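Local coordinates for uricase (Arthrobacter globiformis, PDB 2YZC), which catalyses the oxidation of uric acid to 5-hydroxyisourate, consuming oxygen and releasing hydrogen peroxide, on the route to (S)-allantoin, at residues T85-L90 / R133-L137; A188-Y192 / H292-S296. One frame throughout, in Å; residues are numbered along the deposited sequence.

Contact 1. Residues T85-L90 / R133-L137; sequences TEEFLL and RTAVL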
loop_
_atom_site.group_PDB
_atom_site.type_symbol
_atom_site.label_atom_id
_atom_site.label_comp_id
_atom_site.label_asym_id
_atom_site.label_seq_id
_atom_site.Cartn_x
_atom_site.Cartn_y
_atom_site.Cartn_z
ATOM N N THR A 85 4.211 16.726 20.609
ATOM C CA THR A 85 3.892 15.309 20.568
ATOM C C THR A 85 4.644 14.573 21.678
ATOM O O THR A 85 4.079 13.719 22.364
ATOM C CB THR A 85 4.273 14.717 19.201
ATOM O OG1 THR A 85 3.506 15.367 18.180
ATOM C CG2 THR A 85 4.006 13.221 19.162
ATOM N N GLU A 86 5.918 14.906 21.864
ATOM C CA GLU A 86 6.700 14.251 22.905
ATOM C C GLU A 86 6.117 14.495 24.296
ATOM O O GLU A 86 6.073 13.588 25.126
ATOM C CB GLU A 86 8.161 14.714 22.851
ATOM C CG GLU A 86 8.902 14.216 21.622
ATOM C CD GLU A 86 8.879 15.199 20.457
ATOM O OE1 GLU A 86 7.874 15.924 20.284
ATOM O OE2 GLU A 86 9.877 15.234 19.701
ATOM N N GLU A 87 5.665 15.714 24.558
ATOM C CA GLU A 87 5.089 16.019 25.862
ATOM C C GLU A 87 3.758 15.303 26.064
ATOM O O GLU A 87 3.389 14.963 27.189
ATOM C CB GLU A 87 4.938 17.533 26.017
ATOM C CG GLU A 87 6.291 18.223 26.120
ATOM C CD GLU A 87 6.208 19.721 25.958
ATOM O OE1 GLU A 87 5.663 20.392 26.859
ATOM O OE2 GLU A 87 6.686 20.224 24.920
ATOM N N PHE A 88 3.042 15.057 24.974
ATOM C CA PHE A 88 1.774 14.345 25.061
ATOM C C PHE A 88 2.081 12.906 25.467
ATOM O O PHE A 88 1.428 12.344 26.346
ATOM C CB PHE A 88 1.057 14.354 23.708
ATOM C CG PHE A 88 -0.302 13.701 23.733
ATOM C CD1 PHE A 88 -1.296 14.159 24.596
ATOM C CD2 PHE A 88 -0.595 12.643 22.877
ATOM C CE1 PHE A 88 -2.568 13.572 24.606
ATOM C CE2 PHE A 88 -1.861 12.049 22.876
ATOM C CZ PHE A 88 -2.851 12.517 23.744
ATOM N N LEU A 89 3.088 12.313 24.830
ATOM C CA LEU A 89 3.455 10.939 25.141
ATOM C C LEU A 89 3.951 10.815 26.582
ATOM O O LEU A 89 3.663 9.825 27.263
ATOM C CB LEU A 89 4.533 10.441 24.171
ATOM C CG LEU A 89 4.159 10.358 22.685
ATOM C CD1 LEU A 89 5.361 9.868 21.890
ATOM C CD2 LEU A 89 2.973 9.422 22.490
ATOM N N LEU A 90 4.696 11.816 27.044
ATOM C CA LEU A 90 5.219 11.803 28.410
ATOM C C LEU A 90 4.081 11.776 29.429
ATOM O O LEU A 90 4.156 11.079 30.447
ATOM C CB LEU A 90 6.117 13.024 28.644
ATOM C CG LEU A 90 7.521 12.935 28.025
ATOM C CD1 LEU A 90 8.189 14.305 28.006
ATOM C CD2 LEU A 90 8.355 11.946 28.832
ATOM N N ARG A 133 6.761 13.064 10.978
ATOM C CA ARG A 133 7.578 13.170 12.179
ATOM C C ARG A 133 7.177 12.064 13.150
ATOM O O ARG A 133 5.993 11.742 13.282
ATOM C CB ARG A 133 7.373 14.549 12.810
ATOM C CG ARG A 133 7.980 14.736 14.195
ATOM C CD ARG A 133 7.814 16.183 14.637
ATOM N NE ARG A 133 8.191 16.388 16.031
ATOM C CZ ARG A 133 8.134 17.560 16.656
ATOM N NH1 ARG A 133 7.719 18.642 16.007
ATOM N NH2 ARG A 133 8.470 17.647 17.938
ATOM N N THR A 134 8.166 11.481 13.825
ATOM C CA THR A 134 7.892 10.408 14.764
ATOM C C THR A 134 8.495 10.676 16.137
ATOM O O THR A 134 9.443 11.447 16.277
ATOM C CB THR A 134 8.457 9.061 14.257
ATOM O OG1 THR A 134 9.891 9.118 14.234
ATOM C CG2 THR A 134 7.951 8.761 12.854
ATOM N N ALA A 135 7.928 10.029 17.148
ATOM C CA ALA A 135 8.418 10.152 18.513
ATOM C C ALA A 135 8.100 8.845 19.221
ATOM O O ALA A 135 7.025 8.271 19.041
ATOM C CB ALA A 135 7.745 11.328 19.230
ATOM N N VAL A 136 9.052 8.366 20.011
ATOM C CA VAL A 136 8.874 7.134 20.758
ATOM C C VAL A 136 9.385 7.387 22.158
ATOM O O VAL A 136 10.488 7.907 22.337
ATOM C CB VAL A 136 9.691 5.961 20.161
ATOM C CG1 VAL A 136 9.603 4.750 21.079
ATOM C CG2 VAL A 136 9.167 5.602 18.772
ATOM N N LEU A 137 8.570 7.040 23.144
ATOM C CA LEU A 137 8.953 7.194 24.538
ATOM C C LEU A 137 8.926 5.821 25.176
ATOM O O LEU A 137 7.989 5.054 24.963
ATOM C CB LEU A 137 7.960 8.098 25.293
ATOM C CG LEU A 137 8.005 7.962 26.827
ATOM C CD1 LEU A 137 9.288 8.578 27.373
ATOM C CD2 LEU A 137 6.787 8.645 27.450
HETATM O O HOH W 1 9.123 14.036 17.344
#

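Contact 2. Residues A188-Y192 / H292-S296; sequences ARWRY and HPIWS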
loop_
_atom_site.group_PDB
_atom_site.type_symbol
_atom_site.label_atom_id
_atom_site.label_comp_id
_atom_site.label_asym_id
_atom_site.label_seq_id
_atom_site.Cartn_x
_atom_site.Cartn_y
_atom_site.Cartn_z
ATOM N N ALA A 188 15.482 8.863 9.668
ATOM C CA ALA A 188 16.459 9.073 10.726
ATOM C C ALA A 188 15.771 9.101 12.075
ATOM O O ALA A 188 14.640 9.559 12.195
ATOM C CB ALA A 188 17.201 10.380 10.496
ATOM N N ARG A 189 16.464 8.598 13.087
ATOM C CA ARG A 189 15.936 8.588 14.438
ATOM C C ARG A 189 17.074 8.929 15.389
ATOM O O ARG A 189 18.174 8.382 15.280
ATOM C CB ARG A 189 15.333 7.218 14.750
ATOM C CG ARG A 189 13.938 7.066 14.160
ATOM C CD ARG A 189 13.480 5.628 14.100
ATOM N NE ARG A 189 12.091 5.526 13.653
ATOM C CZ ARG A 189 11.611 6.062 12.533
ATOM N NH1 ARG A 189 12.402 6.754 11.721
ATOM N NH2 ARG A 189 10.332 5.899 12.220
ATOM N N TRP A 190 16.811 9.862 16.296
ATOM C CA TRP A 190 17.823 10.290 17.251
ATOM C C TRP A 190 17.315 10.205 18.689
ATOM O O TRP A 190 16.149 10.503 18.984
ATOM C CB TRP A 190 18.300 11.709 16.894
ATOM C CG TRP A 190 17.207 12.739 16.780
ATOM C CD1 TRP A 190 16.782 13.593 17.756
ATOM C CD2 TRP A 190 16.417 13.039 15.617
ATOM N NE1 TRP A 190 15.785 14.407 17.277
ATOM C CE2 TRP A 190 15.540 14.089 15.968
ATOM C CE3 TRP A 190 16.367 12.523 14.316
ATOM C CZ2 TRP A 190 14.621 14.638 15.063
ATOM C CZ3 TRP A 190 15.450 13.070 13.412
ATOM C CH2 TRP A 190 14.591 14.117 13.794
ATOM N N ARG A 191 18.198 9.769 19.581
ATOM C CA ARG A 191 17.857 9.606 20.986
ATOM C C ARG A 191 18.357 10.767 21.836
ATOM O O ARG A 191 19.534 11.118 21.792
ATOM C CB ARG A 191 18.449 8.300 21.517
ATOM C CG ARG A 191 18.163 8.042 22.998
ATOM C CD ARG A 191 18.636 6.655 23.417
ATOM N NE ARG A 191 20.092 6.532 23.438
ATOM C CZ ARG A 191 20.872 7.048 24.387
ATOM N NH1 ARG A 191 20.337 7.727 25.393
ATOM N NH2 ARG A 191 22.186 6.880 24.336
ATOM N N TYR A 192 17.452 11.359 22.610
ATOM C CA TYR A 192 17.804 12.467 23.480
ATOM C C TYR A 192 18.362 11.909 24.783
ATOM O O TYR A 192 17.932 10.855 25.244
ATOM C CB TYR A 192 16.567 13.317 23.775
ATOM C CG TYR A 192 16.011 14.029 22.560
ATOM C CD1 TYR A 192 16.790 14.936 21.844
ATOM C CD2 TYR A 192 14.699 13.813 22.138
ATOM C CE1 TYR A 192 16.280 15.617 20.739
ATOM C CE2 TYR A 192 14.176 14.490 21.033
ATOM C CZ TYR A 192 14.974 15.390 20.342
ATOM O OH TYR A 192 14.469 16.070 19.260
ATOM N N HIS A 292 21.153 1.196 23.906
ATOM C CA HIS A 292 19.992 1.551 24.707
ATOM C C HIS A 292 18.837 0.636 24.317
ATOM O O HIS A 292 18.578 0.425 23.133
ATOM C CB HIS A 292 19.594 3.008 24.476
ATOM C CG HIS A 292 18.619 3.520 25.486
ATOM N ND1 HIS A 292 18.961 4.449 26.446
ATOM C CD2 HIS A 292 17.329 3.186 25.727
ATOM C CE1 HIS A 292 17.923 4.663 27.236
ATOM N NE2 HIS A 292 16.921 3.908 26.821
ATOM N N PRO A 293 18.132 0.071 25.313
ATOM C CA PRO A 293 16.998 -0.834 25.103
ATOM C C PRO A 293 15.868 -0.293 24.224
ATOM O O PRO A 293 15.138 -1.068 23.611
ATOM C CB PRO A 293 16.523 -1.120 26.525
ATOM C CG PRO A 293 17.786 -1.056 27.312
ATOM C CD PRO A 293 18.450 0.175 26.748
ATOM N N ILE A 294 15.724 1.026 24.158
ATOM C CA ILE A 294 14.658 1.620 23.355
ATOM C C ILE A 294 14.760 1.244 21.876
ATOM O O ILE A 294 13.759 1.236 21.157
ATOM C CB ILE A 294 14.650 3.168 23.494
ATOM C CG1 ILE A 294 13.348 3.741 22.926
ATOM C CG2 ILE A 294 15.847 3.770 22.760
ATOM C CD1 ILE A 294 13.093 5.180 23.335
ATOM N N TRP A 295 15.965 0.919 21.422
ATOM C CA TRP A 295 16.162 0.555 20.025
ATOM C C TRP A 295 15.630 -0.829 19.679
ATOM O O TRP A 295 15.376 -1.126 18.513
ATOM C CB TRP A 295 17.648 0.646 19.661
ATOM C CG TRP A 295 18.181 2.046 19.714
ATOM C CD1 TRP A 295 19.157 2.524 20.541
ATOM C CD2 TRP A 295 17.765 3.152 18.904
ATOM N NE1 TRP A 295 19.376 3.857 20.295
ATOM C CE2 TRP A 295 18.536 4.269 19.293
ATOM C CE3 TRP A 295 16.815 3.306 17.882
ATOM C CZ2 TRP A 295 18.389 5.525 18.697
ATOM C CZ3 TRP A 295 16.668 4.559 17.287
ATOM C CH2 TRP A 295 17.454 5.652 17.698
ATOM N N SER A 296 15.447 -1.671 20.689
ATOM C CA SER A 296 14.949 -3.024 20.467
ATOM C C SER A 296 13.465 -3.045 20.110
ATOM O O SER A 296 13.022 -3.881 19.319
ATOM C CB SER A 296 15.196 -3.881 21.708
ATOM O OG SER A 296 16.578 -3.926 22.012
#

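Contact 1. Residues T85-L90 / R133-L137
The short helical segment 85-90 lies over strand segment 133-137 with the two axes 8.6 Å apart at closest approach; their N-to-C directions run the same general way, crossing at -27°. Over just under one helical turn the CA atoms stay close: E86 to A135 6.2 Å, L89 to L137 6.7 Å. Strand alternation presents R133, A135 and L137 to the helix, while T134 and V136 point away. The small A135 lies at the centre, its CB 4.2 Å from T85 CG2, 3.9 Å from E86 CG and 3.9 Å from L89 CD1. L137 extends the apolar patch, with its CD1 3.8 Å from L90 CD2 and its CB 4.3 Å from L89 CB; its CD2 tucks 3.3 Å from the carbonyl O of L89. At the other end the contact turns polar. R133 NH2 forms a salt bridge to E86, with weak hydrogen bonds to OE1 (3.0 Å) and OE2 (3.3 Å), and water 1 links E86 OE2 (2.7 Å), R133 NE (2.9 Å) and T134 O (2.8 Å). R133 NH1 forms a salt bridge with D200, the guanidinium's stronger partner, and T85 OG1 hydrogen-bonds to Q112. Helices lying on one face of an antiparallel sheet build the T-fold of uricases: helix 85-99 covers strand 131-140 between strands 103-117 and 143-157, and F199 of helix 199-216 touches E86 and R133.

Contact 2. Residues A188-Y192 / H292-S296
H292 opens the second segment with its imidazole lying against R191: R191 CD sits over the ring face, 4.0 Å from the centroid and 29° off the ring normal, a CH-pi contact, and H292 CB in turn lies 3.7 Å from R191 NE, over one face of the guanidinium. The chain then enters a short 3-10 turn, evidenced by backbone hydrogen bonds from W295 N to H292 O (3.2 Å) and S296 N to P293 O (3.0 Å). I294 points at the strand, but its CG2 reaches R191 CD only at 4.1 Å. W295 supplies a large part of the interface: its CZ3 is 3.9 Å from R189 CB, its CH2 3.7 Å from R189 O, and its CZ2 4.0 Å from R191 CB. The indole thus spans R189 and R191, alternate residues whose CA-to-CB bonds point toward segment 292-296, whereas W190 points away between them. No hydrogen bond joins the segments directly; instead R191 NE and W295 NE1 share E242 OE1, and R189 pairs with E151. Far from the annotated sites, the C-terminal segment covers strand 182-192, flanked by strands 143-157 and 240-254, on the sheet face turned away from helix 199-216, which W190 meets.

Overall arrangement
From the N terminus, helix 85-99 leads through strands 103-117 and 124-129 to strand 131-140, where contact 1 closes a loop of 42 intervening residues. Contact 2 opens only afterwards, on strand 182-192, and closes after 99 residues in the tail beyond strand 276-285; the two loops are therefore in series, neither nested nor crossed. Both pack on one antiparallel sheet, in which strand 143-157 separates strands 131-140 and 182-192, but on opposite faces: R133, A135 and L137 face the helix, whereas T134 and V136 lie on the side of the C-terminal segment. There, T134 CG2 comes 3.8 Å from R189 NH2 and V136 O 3.9 Å from I294 CD1, with the contact centres about 13 Å apart.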